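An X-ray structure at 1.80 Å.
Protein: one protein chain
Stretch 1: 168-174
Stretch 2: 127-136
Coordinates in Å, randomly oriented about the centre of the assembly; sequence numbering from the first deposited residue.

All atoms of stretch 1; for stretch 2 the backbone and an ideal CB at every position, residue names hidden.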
ATOM      1  N   TYR A 168       3.806 -20.980   8.151  1.00 13.16           N
ATOM      2  CA  TYR A 168       5.078 -20.262   8.236  1.00 12.79           C
ATOM      3  C   TYR A 168       4.782 -18.929   8.906  1.00 11.27           C
ATOM      4  O   TYR A 168       4.549 -17.927   8.216  1.00 13.16           O
ATOM      5  CB  TYR A 168       5.688 -20.044   6.856  1.00  9.76           C
ATOM      6  CG  TYR A 168       6.004 -21.303   6.111  1.00 15.70           C
ATOM      7  CD1 TYR A 168       7.216 -21.955   6.299  1.00 15.14           C
ATOM      8  CD2 TYR A 168       5.097 -21.833   5.199  1.00 16.81           C
ATOM      9  CE1 TYR A 168       7.524 -23.106   5.597  1.00 19.57           C
ATOM     10  CE2 TYR A 168       5.383 -22.983   4.496  1.00 19.20           C
ATOM     11  CZ  TYR A 168       6.596 -23.622   4.704  1.00 23.75           C
ATOM     12  OH  TYR A 168       6.898 -24.763   4.008  1.00 27.12           O
ATOM     13  N   PRO A 169       4.761 -18.883  10.243  1.00 10.16           N
ATOM     14  CA  PRO A 169       4.374 -17.641  10.928  1.00 11.46           C
ATOM     15  C   PRO A 169       5.323 -16.474  10.698  1.00 10.54           C
ATOM     16  O   PRO A 169       4.918 -15.325  10.916  1.00 10.30           O
ATOM     17  CB  PRO A 169       4.355 -18.046  12.409  1.00 13.10           C
ATOM     18  CG  PRO A 169       4.214 -19.577  12.397  1.00 19.85           C
ATOM     19  CD  PRO A 169       4.969 -19.998  11.182  1.00 10.90           C
ATOM     20  N   LEU A 170       6.572 -16.715  10.316  1.00  9.17           N
ATOM     21  CA  LEU A 170       7.504 -15.601  10.131  1.00  8.59           C
ATOM     22  C   LEU A 170       7.579 -15.101   8.690  1.00 10.89           C
ATOM     23  O   LEU A 170       8.375 -14.189   8.410  1.00  7.55           O
ATOM     24  CB  LEU A 170       8.892 -16.012  10.594  1.00  6.66           C
ATOM     25  CG  LEU A 170       8.959 -16.614  11.987  1.00  6.37           C
ATOM     26  CD1 LEU A 170      10.371 -17.074  12.270  1.00 14.65           C
ATOM     27  CD2 LEU A 170       8.413 -15.670  13.064  1.00  9.86           C
ATOM     28  N   SER A 171       6.777 -15.660   7.776  1.00  7.82           N
ATOM     29  CA  SER A 171       6.942 -15.389   6.348  1.00 10.23           C
ATOM     30  C   SER A 171       6.515 -13.980   5.969  1.00  8.03           C
ATOM     31  O   SER A 171       6.720 -13.570   4.814  1.00  5.84           O
ATOM     32  CB  SER A 171       6.152 -16.422   5.521  1.00 10.62           C
ATOM     33  OG  SER A 171       4.742 -16.334   5.727  1.00 13.46           O
ATOM     34  N   ASP A 172       5.906 -13.246   6.888  1.00  7.24           N
ATOM     35  CA  ASP A 172       5.579 -11.859   6.634  1.00  7.41           C
ATOM     36  C   ASP A 172       6.694 -10.934   7.113  1.00  8.60           C
ATOM     37  O   ASP A 172       6.656  -9.747   6.818  1.00  8.66           O
ATOM     38  CB  ASP A 172       4.241 -11.472   7.290  1.00  9.31           C
ATOM     39  CG  ASP A 172       4.293 -11.457   8.804  1.00 12.14           C
ATOM     40  OD1 ASP A 172       4.919 -12.366   9.404  1.00 13.03           O
ATOM     41  OD2 ASP A 172       3.677 -10.528   9.381  1.00 13.11           O
ATOM     42  N   MET A 173       7.717 -11.459   7.777  1.00  9.12           N
ATOM     43  CA  MET A 173       8.870 -10.627   8.106  1.00  8.73           C
ATOM     44  C   MET A 173       9.710 -10.361   6.860  1.00  7.86           C
ATOM     45  O   MET A 173       9.858 -11.234   6.014  1.00  7.79           O
ATOM     46  CB  MET A 173       9.738 -11.304   9.174  1.00  9.53           C
ATOM     47  CG  MET A 173       8.995 -11.576  10.453  1.00  8.74           C
ATOM     48  SD  MET A 173      10.106 -12.226  11.712  1.00  8.32           S
ATOM     49  CE  MET A 173      11.088 -10.754  12.107  1.00  9.39           C
ATOM     50  N   PRO A 174      10.303  -9.179   6.724  1.00  7.04           N
ATOM     51  CA  PRO A 174      11.366  -9.044   5.720  1.00  4.41           C
ATOM     52  C   PRO A 174      12.459 -10.039   6.041  1.00  4.96           C
ATOM     53  O   PRO A 174      12.807 -10.231   7.208  1.00  4.36           O
ATOM     54  CB  PRO A 174      11.841  -7.590   5.866  1.00  4.85           C
ATOM     55  CG  PRO A 174      10.725  -6.890   6.547  1.00  6.03           C
ATOM     56  CD  PRO A 174      10.081  -7.936   7.466  1.00  4.92           C
ATOM     57  N   UNK A 127      11.402 -22.430  18.593  1.00  9.15           N
ATOM     58  CA  UNK A 127      12.277 -21.401  18.026  1.00 11.16           C
ATOM     59  C   UNK A 127      11.447 -20.312  17.357  1.00 15.33           C
ATOM     60  O   UNK A 127      11.641 -19.120  17.612  1.00 10.82           O
ATOM     61  CB  UNK A 127      13.255 -22.015  17.022  1.00 11.16           C
ATOM     62  N   UNK A 128      10.485 -20.708  16.527  1.00 12.45           N
ATOM     63  CA  UNK A 128       9.682 -19.725  15.816  1.00 10.46           C
ATOM     64  C   UNK A 128       8.838 -18.914  16.796  1.00 11.98           C
ATOM     65  O   UNK A 128       8.704 -17.704  16.636  1.00 12.07           O
ATOM     66  CB  UNK A 128       8.788 -20.411  14.782  1.00 10.46           C
ATOM     67  N   UNK A 129       8.218 -19.559  17.801  1.00  9.35           N
ATOM     68  CA  UNK A 129       7.490 -18.808  18.813  1.00  9.84           C
ATOM     69  C   UNK A 129       8.371 -17.744  19.475  1.00 10.55           C
ATOM     70  O   UNK A 129       7.904 -16.641  19.781  1.00 13.36           O
ATOM     71  CB  UNK A 129       6.935 -19.762  19.872  1.00  9.84           C
ATOM     72  N   UNK A 130       9.637 -18.070  19.734  1.00 11.32           N
ATOM     73  CA  UNK A 130      10.534 -17.098  20.361  1.00 11.97           C
ATOM     74  C   UNK A 130      10.789 -15.909  19.440  1.00  8.69           C
ATOM     75  O   UNK A 130      10.683 -14.756  19.856  1.00  9.42           O
ATOM     76  CB  UNK A 130      11.860 -17.762  20.737  1.00 11.97           C
ATOM     77  N   UNK A 131      11.093 -16.176  18.167  1.00 10.55           N
ATOM     78  CA  UNK A 131      11.287 -15.101  17.198  1.00 11.16           C
ATOM     79  C   UNK A 131      10.027 -14.252  17.080  1.00  8.13           C
ATOM     80  O   UNK A 131      10.078 -13.020  17.089  1.00  7.00           O
ATOM     81  CB  UNK A 131      11.671 -15.672  15.832  1.00 11.16           C
ATOM     82  N   UNK A 132       8.880 -14.914  16.951  1.00  8.77           N
ATOM     83  CA  UNK A 132       7.605 -14.236  16.773  1.00  8.14           C
ATOM     84  C   UNK A 132       7.286 -13.342  17.967  1.00 11.24           C
ATOM     85  O   UNK A 132       6.729 -12.252  17.811  1.00 10.16           O
ATOM     86  CB  UNK A 132       6.485 -15.258  16.564  1.00  8.14           C
ATOM     87  N   UNK A 133       7.625 -13.791  19.181  1.00  8.60           N
ATOM     88  CA  UNK A 133       7.391 -12.966  20.353  1.00 12.56           C
ATOM     89  C   UNK A 133       8.300 -11.751  20.348  1.00  7.23           C
ATOM     90  O   UNK A 133       7.873 -10.641  20.695  1.00  9.84           O
ATOM     91  CB  UNK A 133       7.600 -13.779  21.632  1.00 12.56           C
ATOM     92  N   UNK A 134       9.563 -11.958  19.986  1.00  8.79           N
ATOM     93  CA  UNK A 134      10.501 -10.845  19.845  1.00  8.46           C
ATOM     94  C   UNK A 134       9.964  -9.839  18.833  1.00  8.26           C
ATOM     95  O   UNK A 134       9.873  -8.639  19.114  1.00 10.30           O
ATOM     96  CB  UNK A 134      11.882 -11.348  19.419  1.00  8.46           C
ATOM     97  N   UNK A 135       9.524 -10.332  17.679  1.00  8.90           N
ATOM     98  CA  UNK A 135       8.928  -9.459  16.668  1.00  8.53           C
ATOM     99  C   UNK A 135       7.725  -8.680  17.212  1.00 10.35           C
ATOM    100  O   UNK A 135       7.595  -7.466  16.980  1.00  8.30           O
ATOM    101  CB  UNK A 135       8.502 -10.286  15.453  1.00  8.53           C
ATOM    102  N   UNK A 136       6.815  -9.357  17.920  1.00  9.58           N
ATOM    103  CA  UNK A 136       5.628  -8.669  18.432  1.00 11.81           C
ATOM    104  C   UNK A 136       6.004  -7.552  19.399  1.00  9.41           C
ATOM    105  O   UNK A 136       5.462  -6.440  19.335  1.00  9.27           O
ATOM    106  CB  UNK A 136       4.695  -9.664  19.124  1.00 11.81           C
TER

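Stretch 2 is helical throughout, so its positions meet stretch 1 in the i, i+3, i+4, i+7 pattern, opposite two successive type I turns, Y168 to S171 and L170 to M173. At position 127 the CA-to-CB bond points sideways and the ideal CB has no atom of stretch 1 within 5.5 Å; the contact sets no preference, and the residue is L127.

Position 128 points toward the turns, its ideal CB 4.5 Å from L170 CD1 and 5.2 Å from P169 CG. A small or medium apolar side chain would suit such neighbours, whether alanine, valine or isoleucine. It is V128, whose CG1 packs 3.7 Å from L170 CG and 4.0 Å from P169 CG, so that one methyl touches both residues.

Position 129 points away and 130 is out of reach, leaving both unconstrained by stretch 1; they are N129 and W130.

Position 131 again points toward stretch 1, with its ideal CB 4.0 Å from L170 CD1. Valine, isoleucine, leucine or methionine could all be argued for here. I131 is found, its CG2 lying 3.7 Å from L170 CD1 and 4.2 Å from M173 SD, which joins the leucine and the methionine in one apolar patch.

At position 132 the CA of the helix lies 6.8 Å from L170 CA. The CB points sideways, 4.0 Å from L170 CD2, so a short side chain fits, and a polar one could pass beside the leucine. D132 takes chi1 t, and its role depends on position 135.

Positions 133 and 134 are out of reach of stretch 1, which says nothing about their identity; they are R133 and F134.

Position 135 points toward stretch 1, its ideal CB 4.3 Å from M173 CE. Farther out lie two acceptors, the carboxylate of D172 and the carbonyl of P169, favouring a long donor: lysine is plausible, but arginine could serve both at once. R135 does so. Its NH1 donates to D172 OD1 at 3.0 Å in a salt bridge, and its NH2 makes a longer bond of 3.3 Å to the same OD1 and a weak one of 3.0 Å to P169 O. Both acceptors lie at the guanidinium edge, while M173 CG covers one face, 3.6 Å from R135 NH1. One helical turn back, D132 OD1 accepts from R135 NH2 at 2.7 Å and from R135 NE at 3.0 Å, steadying the group between two carboxylates.

Position 136 is out of reach; D136 adds a long salt bridge, its OD1 3.7 Å from R135 NE.

Stretch 2, residues 127-136: LVNWIDRFRD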
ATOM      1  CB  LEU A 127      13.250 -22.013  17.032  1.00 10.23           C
ATOM      2  CG  LEU A 127      14.198 -21.036  16.326  1.00 15.81           C
ATOM      3  CD1 LEU A 127      15.071 -20.326  17.325  1.00 15.81           C
ATOM      4  CD2 LEU A 127      15.096 -21.733  15.310  1.00 24.71           C
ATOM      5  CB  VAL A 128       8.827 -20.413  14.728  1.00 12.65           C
ATOM      6  CG1 VAL A 128       7.812 -19.452  14.133  1.00 12.23           C
ATOM      7  CG2 VAL A 128       9.696 -21.001  13.586  1.00 15.28           C
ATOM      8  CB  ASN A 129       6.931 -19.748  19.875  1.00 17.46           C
ATOM      9  CG  ASN A 129       5.676 -20.452  19.424  1.00 24.56           C
ATOM     10  OD1 ASN A 129       5.156 -20.202  18.327  1.00 18.16           O
ATOM     11  ND2 ASN A 129       5.172 -21.330  20.272  1.00 22.83           N
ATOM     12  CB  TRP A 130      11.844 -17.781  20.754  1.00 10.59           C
ATOM     13  CG  TRP A 130      12.711 -16.922  21.582  1.00 12.19           C
ATOM     14  CD1 TRP A 130      12.811 -16.914  22.952  1.00 12.08           C
ATOM     15  CD2 TRP A 130      13.612 -15.913  21.112  1.00 10.90           C
ATOM     16  NE1 TRP A 130      13.709 -15.958  23.350  1.00 10.81           N
ATOM     17  CE2 TRP A 130      14.217 -15.332  22.240  1.00  7.34           C
ATOM     18  CE3 TRP A 130      13.965 -15.440  19.836  1.00 12.01           C
ATOM     19  CZ2 TRP A 130      15.181 -14.308  22.132  1.00 10.42           C
ATOM     20  CZ3 TRP A 130      14.900 -14.431  19.738  1.00  9.96           C
ATOM     21  CH2 TRP A 130      15.504 -13.879  20.881  1.00  9.85           C
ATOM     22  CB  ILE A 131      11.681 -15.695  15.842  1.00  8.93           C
ATOM     23  CG1 ILE A 131      13.002 -16.430  15.980  1.00  9.06           C
ATOM     24  CG2 ILE A 131      11.688 -14.600  14.755  1.00  8.50           C
ATOM     25  CD1 ILE A 131      13.350 -17.221  14.745  1.00  9.93           C
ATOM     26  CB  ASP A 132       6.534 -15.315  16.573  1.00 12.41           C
ATOM     27  CG  ASP A 132       5.300 -14.817  15.848  1.00 16.88           C
ATOM     28  OD1 ASP A 132       5.357 -13.788  15.144  1.00 13.40           O
ATOM     29  OD2 ASP A 132       4.261 -15.490  15.988  1.00 17.64           O
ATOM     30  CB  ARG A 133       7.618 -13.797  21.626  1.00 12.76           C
ATOM     31  CG  ARG A 133       7.613 -12.976  22.920  1.00 15.59           C
ATOM     32  CD  ARG A 133       6.251 -12.339  23.210  1.00 22.67           C
ATOM     33  NE  ARG A 133       5.206 -13.357  23.301  1.00 33.06           N
ATOM     34  CZ  ARG A 133       4.836 -13.966  24.427  1.00 44.09           C
ATOM     35  NH1 ARG A 133       3.871 -14.883  24.399  1.00 43.29           N
ATOM     36  NH2 ARG A 133       5.420 -13.666  25.585  1.00 31.34           N
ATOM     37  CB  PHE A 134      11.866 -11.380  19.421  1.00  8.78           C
ATOM     38  CG  PHE A 134      12.970 -10.328  19.412  1.00  7.87           C
ATOM     39  CD1 PHE A 134      13.023  -9.346  18.428  1.00  8.25           C
ATOM     40  CD2 PHE A 134      13.951 -10.337  20.384  1.00  8.67           C
ATOM     41  CE1 PHE A 134      14.042  -8.374  18.424  1.00  8.45           C
ATOM     42  CE2 PHE A 134      14.990  -9.372  20.378  1.00  5.73           C
ATOM     43  CZ  PHE A 134      15.022  -8.397  19.399  1.00  8.54           C
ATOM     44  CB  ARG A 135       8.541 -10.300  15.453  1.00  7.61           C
ATOM     45  CG  ARG A 135       7.842  -9.541  14.335  1.00  9.10           C
ATOM     46  CD  ARG A 135       6.358  -9.753  14.365  1.00  8.93           C
ATOM     47  NE  ARG A 135       6.029 -11.136  14.002  1.00  8.61           N
ATOM     48  CZ  ARG A 135       5.756 -11.575  12.775  1.00 16.34           C
ATOM     49  NH1 ARG A 135       5.720 -10.738  11.756  1.00 12.18           N
ATOM     50  NH2 ARG A 135       5.486 -12.865  12.572  1.00 15.31           N
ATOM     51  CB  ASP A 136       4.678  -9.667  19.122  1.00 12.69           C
ATOM     52  CG  ASP A 136       3.944 -10.569  18.144  1.00 16.67           C
ATOM     53  OD1 ASP A 136       3.933 -10.279  16.928  1.00 12.60           O
ATOM     54  OD2 ASP A 136       3.363 -11.574  18.600  1.00 20.62           O
TER
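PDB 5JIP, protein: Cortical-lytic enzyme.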